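Side-chain contacts in peptide ABC transporter permease (Staphylococcus hominis, PDB 6EXS), which probably imports peptides, including the thioalcohol-conjugated malodour precursor of the human axilla, across the bacterial membrane as a member of the POT family: residues 36-41 and 167-172; 43-48 and 174-179; 6-11 and 144-149. One frame throughout, in Å; residues are numbered along the deposited sequence.

Contact 1: residues 36-41 and 167-172; sequences RAMLIF and IILQHF
M38 reaches across from helix 16-44 and rests its thioether on L169 and F172, one helical turn apart on helix 147-174. All of the contact across the pair is apolar. The M38 chain runs out from its backbone with CG anti to the carbonyl carbon (chi1 -66°) and stays extended through chi2, so that SD arrives beside the stem of L169. M38 SD lies 4.0 Å from L169 CB, and L169 CD2 is equally near, one branch of the leucine flanking the sulfur while the two side chains cross at about a right angle. Beyond the sulfur the chain bends (chi3 88°), and M38 CE meets F172 CB at 3.7 Å. The F172 ring leads away from M38 and packs instead on L184 of helix 178-204.

In this major facilitator superfamily fold the contact joins the first transmembrane helix to helix 147-174 where, between the two segments, CA of M38 and CA of L169 come nearest, 7.5 Å apart. Helix 147-174 is kinked just past L169, where the N atoms of H171 and F172 lack a bond to the preceding turn. F178 and F182 of helix 178-204 also pack on M38. The side chain of L169 lies about 12 Å from the bound conjugated peptide, which R36 touches in one modelled conformer.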
ATOM      1  N   ARG A  36      -7.527   9.250  -0.604  1.00 35.12           N
ATOM      2  CA  ARG A  36      -7.928   7.935  -0.082  0.51 34.58           C
ATOM      3  C   ARG A  36      -8.864   8.049   1.134  1.00 38.63           C
ATOM      4  O   ARG A  36      -9.876   7.349   1.206  1.00 39.58           O
ATOM      5  CB  ARG A  36      -6.681   7.119   0.299  0.51 32.38           C
ATOM      6  CG  ARG A  36      -6.477   5.859  -0.521  0.51 38.54           C
ATOM      7  CD  ARG A  36      -6.989   4.645   0.228  0.51 46.30           C
ATOM      8  NE  ARG A  36      -5.918   3.832   0.810  0.51 47.55           N
ATOM      9  CZ  ARG A  36      -5.489   3.913   2.067  0.51 52.88           C
ATOM     10  NH1 ARG A  36      -6.012   4.804   2.901  0.51 44.52           N
ATOM     11  NH2 ARG A  36      -4.534   3.105   2.498  0.51 29.12           N
ATOM     12  N   ALA A  37      -8.515   8.932   2.094  1.00 33.42           N
ATOM     13  CA  ALA A  37      -9.284   9.171   3.322  1.00 33.30           C
ATOM     14  C   ALA A  37     -10.699   9.685   3.022  1.00 38.60           C
ATOM     15  O   ALA A  37     -11.628   9.352   3.743  1.00 37.57           O
ATOM     16  CB  ALA A  37      -8.555  10.171   4.207  1.00 33.67           C
ATOM     17  N   MET A  38     -10.843  10.484   1.944  1.00 37.15           N
ATOM     18  CA  MET A  38     -12.083  11.091   1.465  1.00 37.72           C
ATOM     19  C   MET A  38     -12.868  10.176   0.548  1.00 39.64           C
ATOM     20  O   MET A  38     -14.094  10.224   0.569  1.00 39.54           O
ATOM     21  CB  MET A  38     -11.777  12.377   0.683  1.00 41.13           C
ATOM     22  CG  MET A  38     -11.197  13.498   1.513  1.00 46.37           C
ATOM     23  SD  MET A  38     -11.143  15.031   0.548  1.00 52.67           S
ATOM     24  CE  MET A  38     -12.720  15.670   0.891  1.00 50.08           C
ATOM     25  N   LEU A  39     -12.172   9.396  -0.308  1.00 35.14           N
ATOM     26  CA  LEU A  39     -12.787   8.543  -1.336  1.00 34.38           C
ATOM     27  C   LEU A  39     -13.896   7.625  -0.823  1.00 39.33           C
ATOM     28  O   LEU A  39     -14.943   7.572  -1.466  1.00 40.78           O
ATOM     29  CB  LEU A  39     -11.746   7.736  -2.135  1.00 33.25           C
ATOM     30  CG  LEU A  39     -12.179   7.313  -3.551  1.00 37.72           C
ATOM     31  CD1 LEU A  39     -12.236   8.503  -4.506  1.00 37.54           C
ATOM     32  CD2 LEU A  39     -11.237   6.256  -4.114  1.00 40.67           C
ATOM     33  N   ILE A  40     -13.700   6.937   0.319  1.00 34.87           N
ATOM     34  CA  ILE A  40     -14.708   6.014   0.858  1.00 34.79           C
ATOM     35  C   ILE A  40     -16.027   6.741   1.173  1.00 39.56           C
ATOM     36  O   ILE A  40     -17.076   6.271   0.746  1.00 40.89           O
ATOM     37  CB  ILE A  40     -14.182   5.136   2.047  1.00 37.63           C
ATOM     38  CG1 ILE A  40     -15.244   4.090   2.522  1.00 38.73           C
ATOM     39  CG2 ILE A  40     -13.621   5.966   3.232  1.00 36.81           C
ATOM     40  CD1 ILE A  40     -15.600   2.968   1.547  1.00 38.84           C
ATOM     41  N   PHE A  41     -15.967   7.908   1.840  1.00 35.00           N
ATOM     42  CA  PHE A  41     -17.149   8.699   2.188  1.00 34.31           C
ATOM     43  C   PHE A  41     -17.783   9.339   0.969  1.00 39.65           C
ATOM     44  O   PHE A  41     -19.002   9.270   0.826  1.00 40.61           O
ATOM     45  CB  PHE A  41     -16.830   9.720   3.279  1.00 34.69           C
ATOM     46  CG  PHE A  41     -16.161   9.056   4.452  1.00 34.65           C
ATOM     47  CD1 PHE A  41     -16.850   8.138   5.237  1.00 36.91           C
ATOM     48  CD2 PHE A  41     -14.813   9.278   4.720  1.00 34.95           C
ATOM     49  CE1 PHE A  41     -16.211   7.476   6.280  1.00 37.79           C
ATOM     50  CE2 PHE A  41     -14.184   8.633   5.777  1.00 36.68           C
ATOM     51  CZ  PHE A  41     -14.878   7.719   6.537  1.00 35.34           C
ATOM     52  N   ILE A 167      -6.054  14.943   8.552  1.00 37.00           N
ATOM     53  CA  ILE A 167      -6.269  16.056   9.487  1.00 38.10           C
ATOM     54  C   ILE A 167      -6.685  17.318   8.708  1.00 45.05           C
ATOM     55  O   ILE A 167      -7.641  17.984   9.117  1.00 47.09           O
ATOM     56  CB  ILE A 167      -5.045  16.281  10.430  1.00 41.23           C
ATOM     57  CG1 ILE A 167      -4.802  15.049  11.342  1.00 41.20           C
ATOM     58  CG2 ILE A 167      -5.179  17.561  11.272  1.00 42.91           C
ATOM     59  CD1 ILE A 167      -3.426  15.020  12.098  1.00 42.98           C
ATOM     60  N   ILE A 168      -6.023  17.599   7.559  1.00 41.44           N
ATOM     61  CA  ILE A 168      -6.317  18.773   6.712  1.00 41.35           C
ATOM     62  C   ILE A 168      -7.646  18.630   5.947  1.00 46.05           C
ATOM     63  O   ILE A 168      -8.409  19.598   5.860  1.00 46.61           O
ATOM     64  CB  ILE A 168      -5.120  19.136   5.772  1.00 43.91           C
ATOM     65  CG1 ILE A 168      -3.931  19.692   6.607  1.00 44.62           C
ATOM     66  CG2 ILE A 168      -5.528  20.128   4.652  1.00 44.09           C
ATOM     67  CD1 ILE A 168      -2.684  20.024   5.844  1.00 53.70           C
ATOM     68  N   LEU A 169      -7.924  17.431   5.413  1.00 42.17           N
ATOM     69  CA  LEU A 169      -9.097  17.188   4.582  1.00 41.53           C
ATOM     70  C   LEU A 169     -10.362  16.806   5.347  1.00 44.74           C
ATOM     71  O   LEU A 169     -11.434  16.767   4.736  1.00 45.19           O
ATOM     72  CB  LEU A 169      -8.770  16.176   3.492  1.00 41.56           C
ATOM     73  CG  LEU A 169      -7.748  16.709   2.484  1.00 47.65           C
ATOM     74  CD1 LEU A 169      -7.129  15.615   1.723  1.00 48.65           C
ATOM     75  CD2 LEU A 169      -8.359  17.720   1.534  1.00 50.13           C
ATOM     76  N   GLN A 170     -10.281  16.660   6.686  1.00 40.49           N
ATOM     77  CA  GLN A 170     -11.455  16.388   7.514  1.00 39.81           C
ATOM     78  C   GLN A 170     -12.480  17.508   7.363  1.00 45.46           C
ATOM     79  O   GLN A 170     -13.677  17.219   7.289  1.00 46.61           O
ATOM     80  CB  GLN A 170     -11.076  16.156   8.987  1.00 40.46           C
ATOM     81  CG  GLN A 170     -12.269  15.853   9.915  1.00 37.95           C
ATOM     82  CD  GLN A 170     -13.162  14.722   9.440  1.00 49.21           C
ATOM     83  OE1 GLN A 170     -12.701  13.634   9.082  1.00 41.15           O
ATOM     84  NE2 GLN A 170     -14.473  14.925   9.515  1.00 33.02           N
ATOM     85  N   HIS A 171     -12.004  18.771   7.238  1.00 42.54           N
ATOM     86  CA  HIS A 171     -12.842  19.958   7.040  1.00 43.36           C
ATOM     87  C   HIS A 171     -13.694  19.848   5.774  1.00 46.40           C
ATOM     88  O   HIS A 171     -14.886  20.136   5.832  1.00 45.89           O
ATOM     89  CB  HIS A 171     -11.993  21.244   7.000  1.00 45.01           C
ATOM     90  CG  HIS A 171     -12.757  22.449   6.533  1.00 50.12           C
ATOM     91  ND1 HIS A 171     -13.771  23.014   7.308  1.00 53.11           N
ATOM     92  CD2 HIS A 171     -12.670  23.131   5.365  1.00 52.81           C
ATOM     93  CE1 HIS A 171     -14.254  24.020   6.595  1.00 53.52           C
ATOM     94  NE2 HIS A 171     -13.628  24.133   5.419  1.00 53.83           N
ATOM     95  N   PHE A 172     -13.086  19.424   4.640  1.00 42.44           N
ATOM     96  CA  PHE A 172     -13.772  19.295   3.355  1.00 42.35           C
ATOM     97  C   PHE A 172     -14.849  18.222   3.363  1.00 47.32           C
ATOM     98  O   PHE A 172     -15.869  18.396   2.704  1.00 47.20           O
ATOM     99  CB  PHE A 172     -12.777  19.094   2.221  1.00 43.79           C
ATOM    100  CG  PHE A 172     -11.917  20.300   1.949  1.00 45.34           C
ATOM    101  CD1 PHE A 172     -10.734  20.505   2.653  1.00 47.76           C
ATOM    102  CD2 PHE A 172     -12.273  21.217   0.970  1.00 47.85           C
ATOM    103  CE1 PHE A 172      -9.932  21.615   2.396  1.00 48.94           C
ATOM    104  CE2 PHE A 172     -11.462  22.321   0.702  1.00 51.41           C
ATOM    105  CZ  PHE A 172     -10.294  22.512   1.418  1.00 49.17           C
TER

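Contact 2: residues 43-48 and 174-179; sequences MYFAIH and DIRNFH
F45 turns the edge of its ring to R176 and also packs against F178, at the ends where helix 16-44 stops and helix 147-174 passes into helix 178-204. Against the arginine, F45 CE2 stands over the centre of one guanidinium face, 3.5 Å from R176 CZ, with the two planes 63° apart. R176 NH2 in turn lies near the plane of the phenyl ring, so the cation meets the C-H at CE2 first, not the pi face. The aromatic contact is apolar: F45 CD2 is 3.8 Å from F178 CZ, at the edge of the F178 ring and near its plane, and the side chains cross at about a right angle.

The link between the two helices sets the backbone here. R176 takes positive phi (63°) in a Schellman motif ending helix 147-174, and N177 occupies the N-cap position of helix 178-204. A bend at chi2 (-73°) swings the R176 chain to F45. Its polar edge is held by other residues, NE by Q49 OE1 and NH2 by V173 O. Because a ring C-H edge meets the guanidinium, this is not a cation-pi interaction, and the contact is probably mainly dispersive.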
ATOM      1  N   MET A  43     -17.814   8.186  -2.055  1.00 37.14           N
ATOM      2  CA  MET A  43     -18.518   7.126  -2.781  1.00 36.47           C
ATOM      3  C   MET A  43     -19.883   6.724  -2.183  1.00 41.72           C
ATOM      4  O   MET A  43     -20.875   6.729  -2.921  1.00 41.96           O
ATOM      5  CB  MET A  43     -17.622   5.894  -2.947  1.00 37.72           C
ATOM      6  CG  MET A  43     -16.491   6.116  -3.919  1.00 40.52           C
ATOM      7  SD  MET A  43     -15.634   4.595  -4.332  1.00 44.38           S
ATOM      8  CE  MET A  43     -14.641   4.362  -2.883  1.00 39.57           C
ATOM      9  N   TYR A  44     -19.946   6.343  -0.877  1.00 38.26           N
ATOM     10  CA  TYR A  44     -21.209   5.857  -0.317  1.00 39.16           C
ATOM     11  C   TYR A  44     -22.111   6.952   0.271  1.00 43.34           C
ATOM     12  O   TYR A  44     -23.300   6.675   0.489  1.00 43.64           O
ATOM     13  CB  TYR A  44     -21.013   4.691   0.674  1.00 40.82           C
ATOM     14  CG  TYR A  44     -20.718   5.066   2.109  1.00 42.60           C
ATOM     15  CD1 TYR A  44     -19.420   5.330   2.525  1.00 43.55           C
ATOM     16  CD2 TYR A  44     -21.721   5.050   3.077  1.00 43.98           C
ATOM     17  CE1 TYR A  44     -19.135   5.647   3.849  1.00 44.83           C
ATOM     18  CE2 TYR A  44     -21.443   5.339   4.412  1.00 44.19           C
ATOM     19  CZ  TYR A  44     -20.147   5.647   4.791  1.00 49.51           C
ATOM     20  OH  TYR A  44     -19.842   5.952   6.095  1.00 48.91           O
ATOM     21  N   PHE A  45     -21.598   8.190   0.479  1.00 39.31           N
ATOM     22  CA  PHE A  45     -22.472   9.269   0.962  1.00 39.32           C
ATOM     23  C   PHE A  45     -23.516   9.567  -0.129  1.00 47.17           C
ATOM     24  O   PHE A  45     -23.204   9.455  -1.321  1.00 47.85           O
ATOM     25  CB  PHE A  45     -21.698  10.548   1.351  1.00 39.27           C
ATOM     26  CG  PHE A  45     -21.025  10.606   2.715  1.00 38.81           C
ATOM     27  CD1 PHE A  45     -20.861   9.455   3.485  1.00 40.39           C
ATOM     28  CD2 PHE A  45     -20.524  11.809   3.213  1.00 38.66           C
ATOM     29  CE1 PHE A  45     -20.225   9.512   4.736  1.00 39.56           C
ATOM     30  CE2 PHE A  45     -19.899  11.867   4.467  1.00 39.51           C
ATOM     31  CZ  PHE A  45     -19.760  10.720   5.221  1.00 37.05           C
ATOM     32  N   ALA A  46     -24.767   9.885   0.285  1.00 44.21           N
ATOM     33  CA  ALA A  46     -25.874  10.191  -0.618  1.00 44.77           C
ATOM     34  C   ALA A  46     -25.576  11.374  -1.545  1.00 48.16           C
ATOM     35  O   ALA A  46     -24.719  12.201  -1.226  1.00 47.52           O
ATOM     36  CB  ALA A  46     -27.135  10.462   0.189  1.00 46.73           C
ATOM     37  N   ILE A  47     -26.288  11.447  -2.698  1.00 45.25           N
ATOM     38  CA  ILE A  47     -26.168  12.516  -3.705  1.00 44.75           C
ATOM     39  C   ILE A  47     -26.454  13.886  -3.064  1.00 49.48           C
ATOM     40  O   ILE A  47     -25.730  14.847  -3.354  1.00 48.49           O
ATOM     41  CB  ILE A  47     -27.070  12.256  -4.953  1.00 48.47           C
ATOM     42  CG1 ILE A  47     -26.906  10.815  -5.526  1.00 48.08           C
ATOM     43  CG2 ILE A  47     -26.877  13.328  -6.036  1.00 49.48           C
ATOM     44  CD1 ILE A  47     -25.732  10.561  -6.468  1.00 46.66           C
ATOM     45  N   HIS A  48     -27.485  13.963  -2.165  1.00 47.21           N
ATOM     46  CA  HIS A  48     -27.845  15.203  -1.464  1.00 46.88           C
ATOM     47  C   HIS A  48     -26.715  15.680  -0.526  1.00 47.87           C
ATOM     48  O   HIS A  48     -26.665  16.862  -0.188  1.00 46.82           O
ATOM     49  CB  HIS A  48     -29.222  15.124  -0.758  1.00 48.72           C
ATOM     50  CG  HIS A  48     -29.327  14.159   0.386  1.00 51.91           C
ATOM     51  ND1 HIS A  48     -28.882  14.490   1.656  1.00 53.06           N
ATOM     52  CD2 HIS A  48     -29.917  12.941   0.437  1.00 54.09           C
ATOM     53  CE1 HIS A  48     -29.172  13.449   2.422  1.00 52.41           C
ATOM     54  NE2 HIS A  48     -29.798  12.493   1.732  1.00 53.43           N
ATOM     55  N   ASP A 174     -16.436  17.415   6.271  1.00 44.60           N
ATOM     56  CA  ASP A 174     -17.419  18.071   7.151  1.00 44.93           C
ATOM     57  C   ASP A 174     -18.365  19.026   6.401  1.00 48.58           C
ATOM     58  O   ASP A 174     -19.574  18.935   6.591  1.00 49.75           O
ATOM     59  CB  ASP A 174     -16.719  18.802   8.315  1.00 46.97           C
ATOM     60  CG  ASP A 174     -16.157  17.903   9.403  1.00 55.61           C
ATOM     61  OD1 ASP A 174     -16.590  16.734   9.493  1.00 56.14           O
ATOM     62  OD2 ASP A 174     -15.323  18.390  10.203  1.00 60.89           O
ATOM     63  N   ILE A 175     -17.827  19.916   5.539  1.00 43.99           N
ATOM     64  CA  ILE A 175     -18.626  20.868   4.750  1.00 44.10           C
ATOM     65  C   ILE A 175     -19.144  20.241   3.438  1.00 47.10           C
ATOM     66  O   ILE A 175     -19.836  20.920   2.675  1.00 48.21           O
ATOM     67  CB  ILE A 175     -17.903  22.237   4.510  1.00 47.45           C
ATOM     68  CG1 ILE A 175     -16.630  22.083   3.635  1.00 47.58           C
ATOM     69  CG2 ILE A 175     -17.618  22.953   5.832  1.00 47.47           C
ATOM     70  CD1 ILE A 175     -16.090  23.365   3.014  1.00 56.17           C
ATOM     71  N   ARG A 176     -18.814  18.956   3.184  1.00 41.64           N
ATOM     72  CA  ARG A 176     -19.227  18.167   2.004  1.00 40.91           C
ATOM     73  C   ARG A 176     -18.690  18.756   0.664  1.00 44.32           C
ATOM     74  O   ARG A 176     -19.316  18.620  -0.389  1.00 43.90           O
ATOM     75  CB  ARG A 176     -20.771  17.935   1.969  1.00 40.55           C
ATOM     76  CG  ARG A 176     -21.385  17.351   3.249  1.00 41.95           C
ATOM     77  CD  ARG A 176     -21.051  15.882   3.444  1.00 48.39           C
ATOM     78  NE  ARG A 176     -21.792  15.293   4.562  1.00 53.23           N
ATOM     79  CZ  ARG A 176     -21.251  14.894   5.711  1.00 60.50           C
ATOM     80  NH1 ARG A 176     -22.007  14.358   6.654  1.00 34.53           N
ATOM     81  NH2 ARG A 176     -19.944  15.005   5.913  1.00 53.75           N
ATOM     82  N   ASN A 177     -17.508  19.385   0.718  1.00 40.63           N
ATOM     83  CA  ASN A 177     -16.840  19.951  -0.449  1.00 39.73           C
ATOM     84  C   ASN A 177     -15.775  18.954  -0.883  1.00 42.55           C
ATOM     85  O   ASN A 177     -14.593  19.130  -0.598  1.00 43.05           O
ATOM     86  CB  ASN A 177     -16.250  21.336  -0.117  1.00 36.50           C
ATOM     87  CG  ASN A 177     -15.670  22.111  -1.281  1.00 56.00           C
ATOM     88  OD1 ASN A 177     -14.967  23.102  -1.086  1.00 59.17           O
ATOM     89  ND2 ASN A 177     -15.927  21.698  -2.515  1.00 44.07           N
ATOM     90  N   PHE A 178     -16.208  17.868  -1.523  1.00 38.19           N
ATOM     91  CA  PHE A 178     -15.307  16.810  -1.976  1.00 36.51           C
ATOM     92  C   PHE A 178     -14.425  17.291  -3.110  1.00 40.93           C
ATOM     93  O   PHE A 178     -13.199  17.172  -3.000  1.00 39.76           O
ATOM     94  CB  PHE A 178     -16.076  15.522  -2.314  1.00 38.06           C
ATOM     95  CG  PHE A 178     -16.756  14.892  -1.113  1.00 39.44           C
ATOM     96  CD1 PHE A 178     -16.015  14.218  -0.141  1.00 41.28           C
ATOM     97  CD2 PHE A 178     -18.135  14.989  -0.942  1.00 41.73           C
ATOM     98  CE1 PHE A 178     -16.645  13.645   0.972  1.00 42.02           C
ATOM     99  CE2 PHE A 178     -18.764  14.419   0.176  1.00 44.29           C
ATOM    100  CZ  PHE A 178     -18.015  13.755   1.124  1.00 41.75           C
ATOM    101  N   HIS A 179     -15.025  17.938  -4.143  1.00 38.82           N
ATOM    102  CA  HIS A 179     -14.279  18.500  -5.278  1.00 39.38           C
ATOM    103  C   HIS A 179     -13.174  19.490  -4.846  1.00 45.86           C
ATOM    104  O   HIS A 179     -12.097  19.494  -5.448  1.00 46.30           O
ATOM    105  CB  HIS A 179     -15.209  19.130  -6.314  1.00 40.66           C
ATOM    106  CG  HIS A 179     -16.115  18.148  -6.981  1.00 44.34           C
ATOM    107  ND1 HIS A 179     -15.681  16.880  -7.327  1.00 45.42           N
ATOM    108  CD2 HIS A 179     -17.402  18.289  -7.365  1.00 46.56           C
ATOM    109  CE1 HIS A 179     -16.718  16.290  -7.891  1.00 45.10           C
ATOM    110  NE2 HIS A 179     -17.772  17.102  -7.946  1.00 46.25           N
TER

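Contact 3: residues 6-11 and 144-149; sequences IPQKGF and DTRIDA
Q8 and D144 bring their segments closest in backbone terms, yet their CA atoms stay 10.5 Å apart, and the R146 side chain spans the gap. R146 NH1 donates to the backbone Q8 O at 2.8 Å, in the guanidinium plane and nearly straight (N-H...O 164°), with NH2 adding a weak bond to the same oxygen. R146 NH2 also comes within 2.8 Å of Q8 OE1, whose amide plane is turned 63° from the guanidinium; Q8 NE2 is held by L139 O.

The other edge of the guanidinium is fixed from its own segment. R146 forms a bidentate salt bridge with D144, one nitrogen to each carboxylate oxygen, with R146 NE to D144 OD1 at 3.1 Å and R146 NH2 to D144 OD2 at 2.9 Å. D144 OD1 also accepts from R146 N, a capping bond at the turn leading into helix 147-174. The arginine thus ties that turn to the N-terminal arm just before the hairpin of strands 10-11 and 14-15, where G10 and F11 face H14 in a G1 beta bulge.

The K9 chain crosses R146 at a slant, K9 CD 3.8 Å from R146 NH1. The like charges of K9 NZ and R146 NH1 are 4.3 Å apart; G13 O accepts from NH1 and, weakly, from NZ.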
ATOM      1  N   ILE A   6      26.846  13.369  -8.647  1.00 64.59           N
ATOM      2  CA  ILE A   6      25.902  13.700  -7.569  1.00 61.99           C
ATOM      3  C   ILE A   6      26.549  14.095  -6.229  1.00 61.75           C
ATOM      4  O   ILE A   6      27.497  13.431  -5.790  1.00 60.74           O
ATOM      5  CB  ILE A   6      24.852  12.561  -7.351  1.00 63.75           C
ATOM      6  CG1 ILE A   6      25.494  11.216  -6.919  1.00 64.45           C
ATOM      7  CG2 ILE A   6      24.000  12.384  -8.587  1.00 63.94           C
ATOM      8  CD1 ILE A   6      24.529  10.139  -6.504  1.00 70.32           C
ATOM      9  N   PRO A   7      25.984  15.125  -5.533  1.00 55.28           N
ATOM     10  CA  PRO A   7      26.506  15.489  -4.203  1.00 54.51           C
ATOM     11  C   PRO A   7      26.277  14.348  -3.205  1.00 53.40           C
ATOM     12  O   PRO A   7      25.225  13.717  -3.234  1.00 48.62           O
ATOM     13  CB  PRO A   7      25.727  16.760  -3.837  1.00 56.15           C
ATOM     14  CG  PRO A   7      24.519  16.726  -4.665  1.00 59.66           C
ATOM     15  CD  PRO A   7      24.858  15.998  -5.924  1.00 55.75           C
ATOM     16  N   GLN A   8      27.305  14.035  -2.392  1.00 51.03           N
ATOM     17  CA  GLN A   8      27.267  12.916  -1.446  1.00 49.63           C
ATOM     18  C   GLN A   8      26.808  13.299  -0.038  1.00 51.92           C
ATOM     19  O   GLN A   8      26.636  12.420   0.807  1.00 50.82           O
ATOM     20  CB  GLN A   8      28.614  12.173  -1.423  1.00 51.69           C
ATOM     21  CG  GLN A   8      28.753  11.146  -2.563  1.00 61.42           C
ATOM     22  CD  GLN A   8      27.661  10.090  -2.572  1.00 71.13           C
ATOM     23  OE1 GLN A   8      27.443   9.362  -1.590  1.00 61.68           O
ATOM     24  NE2 GLN A   8      26.923  10.015  -3.675  1.00 59.10           N
ATOM     25  N   LYS A   9      26.581  14.600   0.200  1.00 47.90           N
ATOM     26  CA  LYS A   9      26.056  15.141   1.453  1.00 47.21           C
ATOM     27  C   LYS A   9      24.992  16.213   1.091  1.00 51.32           C
ATOM     28  O   LYS A   9      24.652  16.358  -0.091  1.00 51.59           O
ATOM     29  CB  LYS A   9      27.199  15.718   2.323  1.00 50.37           C
ATOM     30  CG  LYS A   9      28.172  14.676   2.897  1.00 58.27           C
ATOM     31  CD  LYS A   9      27.644  13.943   4.138  1.00 65.05           C
ATOM     32  CE  LYS A   9      28.701  13.077   4.782  1.00 67.86           C
ATOM     33  NZ  LYS A   9      28.315  12.654   6.155  1.00 74.31           N
ATOM     34  N   GLY A  10      24.450  16.919   2.079  1.00 46.77           N
ATOM     35  CA  GLY A  10      23.482  17.973   1.797  1.00 46.31           C
ATOM     36  C   GLY A  10      22.106  17.861   2.419  1.00 48.94           C
ATOM     37  O   GLY A  10      21.388  18.865   2.459  1.00 48.39           O
ATOM     38  N   PHE A  11      21.709  16.651   2.878  1.00 44.11           N
ATOM     39  CA  PHE A  11      20.431  16.423   3.548  1.00 42.64           C
ATOM     40  C   PHE A  11      20.624  15.503   4.741  1.00 46.82           C
ATOM     41  O   PHE A  11      20.565  14.282   4.594  1.00 46.21           O
ATOM     42  CB  PHE A  11      19.360  15.894   2.580  1.00 43.40           C
ATOM     43  CG  PHE A  11      17.959  15.889   3.157  1.00 44.60           C
ATOM     44  CD1 PHE A  11      17.275  17.079   3.379  1.00 48.06           C
ATOM     45  CD2 PHE A  11      17.309  14.694   3.438  1.00 46.54           C
ATOM     46  CE1 PHE A  11      15.972  17.072   3.892  1.00 48.38           C
ATOM     47  CE2 PHE A  11      16.003  14.685   3.948  1.00 48.17           C
ATOM     48  CZ  PHE A  11      15.347  15.875   4.172  1.00 46.55           C
ATOM     49  N   ASP A 144      28.565   1.836   0.698  1.00 58.38           N
ATOM     50  CA  ASP A 144      28.041   2.854   1.617  1.00 56.73           C
ATOM     51  C   ASP A 144      27.051   2.292   2.653  1.00 58.65           C
ATOM     52  O   ASP A 144      26.002   1.756   2.296  1.00 57.09           O
ATOM     53  CB  ASP A 144      27.442   4.054   0.857  1.00 57.42           C
ATOM     54  CG  ASP A 144      27.502   5.380   1.599  1.00 58.89           C
ATOM     55  OD1 ASP A 144      27.242   5.394   2.810  1.00 58.20           O
ATOM     56  OD2 ASP A 144      27.754   6.411   0.952  1.00 61.53           O
ATOM     57  N   THR A 145      27.414   2.446   3.945  1.00 54.72           N
ATOM     58  CA  THR A 145      26.681   1.994   5.136  1.00 53.06           C
ATOM     59  C   THR A 145      25.455   2.844   5.448  1.00 54.52           C
ATOM     60  O   THR A 145      24.550   2.369   6.135  1.00 54.71           O
ATOM     61  CB  THR A 145      27.614   1.980   6.365  1.00 59.73           C
ATOM     62  OG1 THR A 145      28.211   3.272   6.527  1.00 59.71           O
ATOM     63  CG2 THR A 145      28.683   0.897   6.293  1.00 55.44           C
ATOM     64  N   ARG A 146      25.436   4.108   4.983  1.00 48.84           N
ATOM     65  CA  ARG A 146      24.340   5.070   5.217  1.00 46.26           C
ATOM     66  C   ARG A 146      22.994   4.693   4.570  1.00 46.17           C
ATOM     67  O   ARG A 146      21.962   5.201   5.019  1.00 43.36           O
ATOM     68  CB  ARG A 146      24.726   6.483   4.730  1.00 43.30           C
ATOM     69  CG  ARG A 146      25.984   7.093   5.336  1.00 37.41           C
ATOM     70  CD  ARG A 146      26.238   8.447   4.705  1.00 34.61           C
ATOM     71  NE  ARG A 146      26.562   8.345   3.283  1.00 38.42           N
ATOM     72  CZ  ARG A 146      26.654   9.381   2.456  1.00 48.38           C
ATOM     73  NH1 ARG A 146      26.415  10.610   2.894  1.00 32.70           N
ATOM     74  NH2 ARG A 146      26.991   9.196   1.183  1.00 30.15           N
ATOM     75  N   ILE A 147      23.017   3.849   3.504  1.00 42.82           N
ATOM     76  CA  ILE A 147      21.863   3.448   2.685  1.00 42.62           C
ATOM     77  C   ILE A 147      20.610   3.081   3.523  1.00 47.37           C
ATOM     78  O   ILE A 147      19.542   3.607   3.227  1.00 46.28           O
ATOM     79  CB  ILE A 147      22.203   2.366   1.616  1.00 46.34           C
ATOM     80  CG1 ILE A 147      21.041   2.178   0.616  1.00 46.39           C
ATOM     81  CG2 ILE A 147      22.673   1.031   2.214  1.00 47.41           C
ATOM     82  CD1 ILE A 147      21.462   1.684  -0.776  1.00 55.44           C
ATOM     83  N   ASP A 148      20.749   2.268   4.587  1.00 45.81           N
ATOM     84  CA  ASP A 148      19.635   1.856   5.455  1.00 45.09           C
ATOM     85  C   ASP A 148      18.987   3.008   6.211  1.00 48.84           C
ATOM     86  O   ASP A 148      17.762   3.037   6.340  1.00 49.14           O
ATOM     87  CB  ASP A 148      20.082   0.749   6.417  1.00 47.96           C
ATOM     88  CG  ASP A 148      20.554  -0.506   5.712  1.00 63.90           C
ATOM     89  OD1 ASP A 148      20.047  -0.793   4.596  1.00 64.80           O
ATOM     90  OD2 ASP A 148      21.424  -1.204   6.270  1.00 74.67           O
ATOM     91  N   ALA A 149      19.804   3.965   6.688  1.00 45.23           N
ATOM     92  CA  ALA A 149      19.354   5.164   7.403  1.00 43.63           C
ATOM     93  C   ALA A 149      18.684   6.114   6.422  1.00 46.99           C
ATOM     94  O   ALA A 149      17.749   6.810   6.808  1.00 46.79           O
ATOM     95  CB  ALA A 149      20.531   5.851   8.086  1.00 44.63           C
TER

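Overall arrangement
Contacts 1 and 2 are neighbours, with centres 10 Å apart, and follow helix 16-44 toward its end: contact 1 is buried between helices, contact 2 only partly buried where the chain turns. They touch directly, with a probable hydrogen bond between F172 O and N177 N. Contact 3 lies on the surface near the opposite end of helix 147-174, its centre 36 Å from that of contact 1 and 45 Å from that of contact 2. Chemistry shifts with place: thioether and aliphatic carbon inside, aromatic rings beside a guanidinium face in contact 2, and hydrogen bonds with a salt-bridged arginine in contact 3. The arginines differ too, R176 meeting its partner by its face and R146 by its edge.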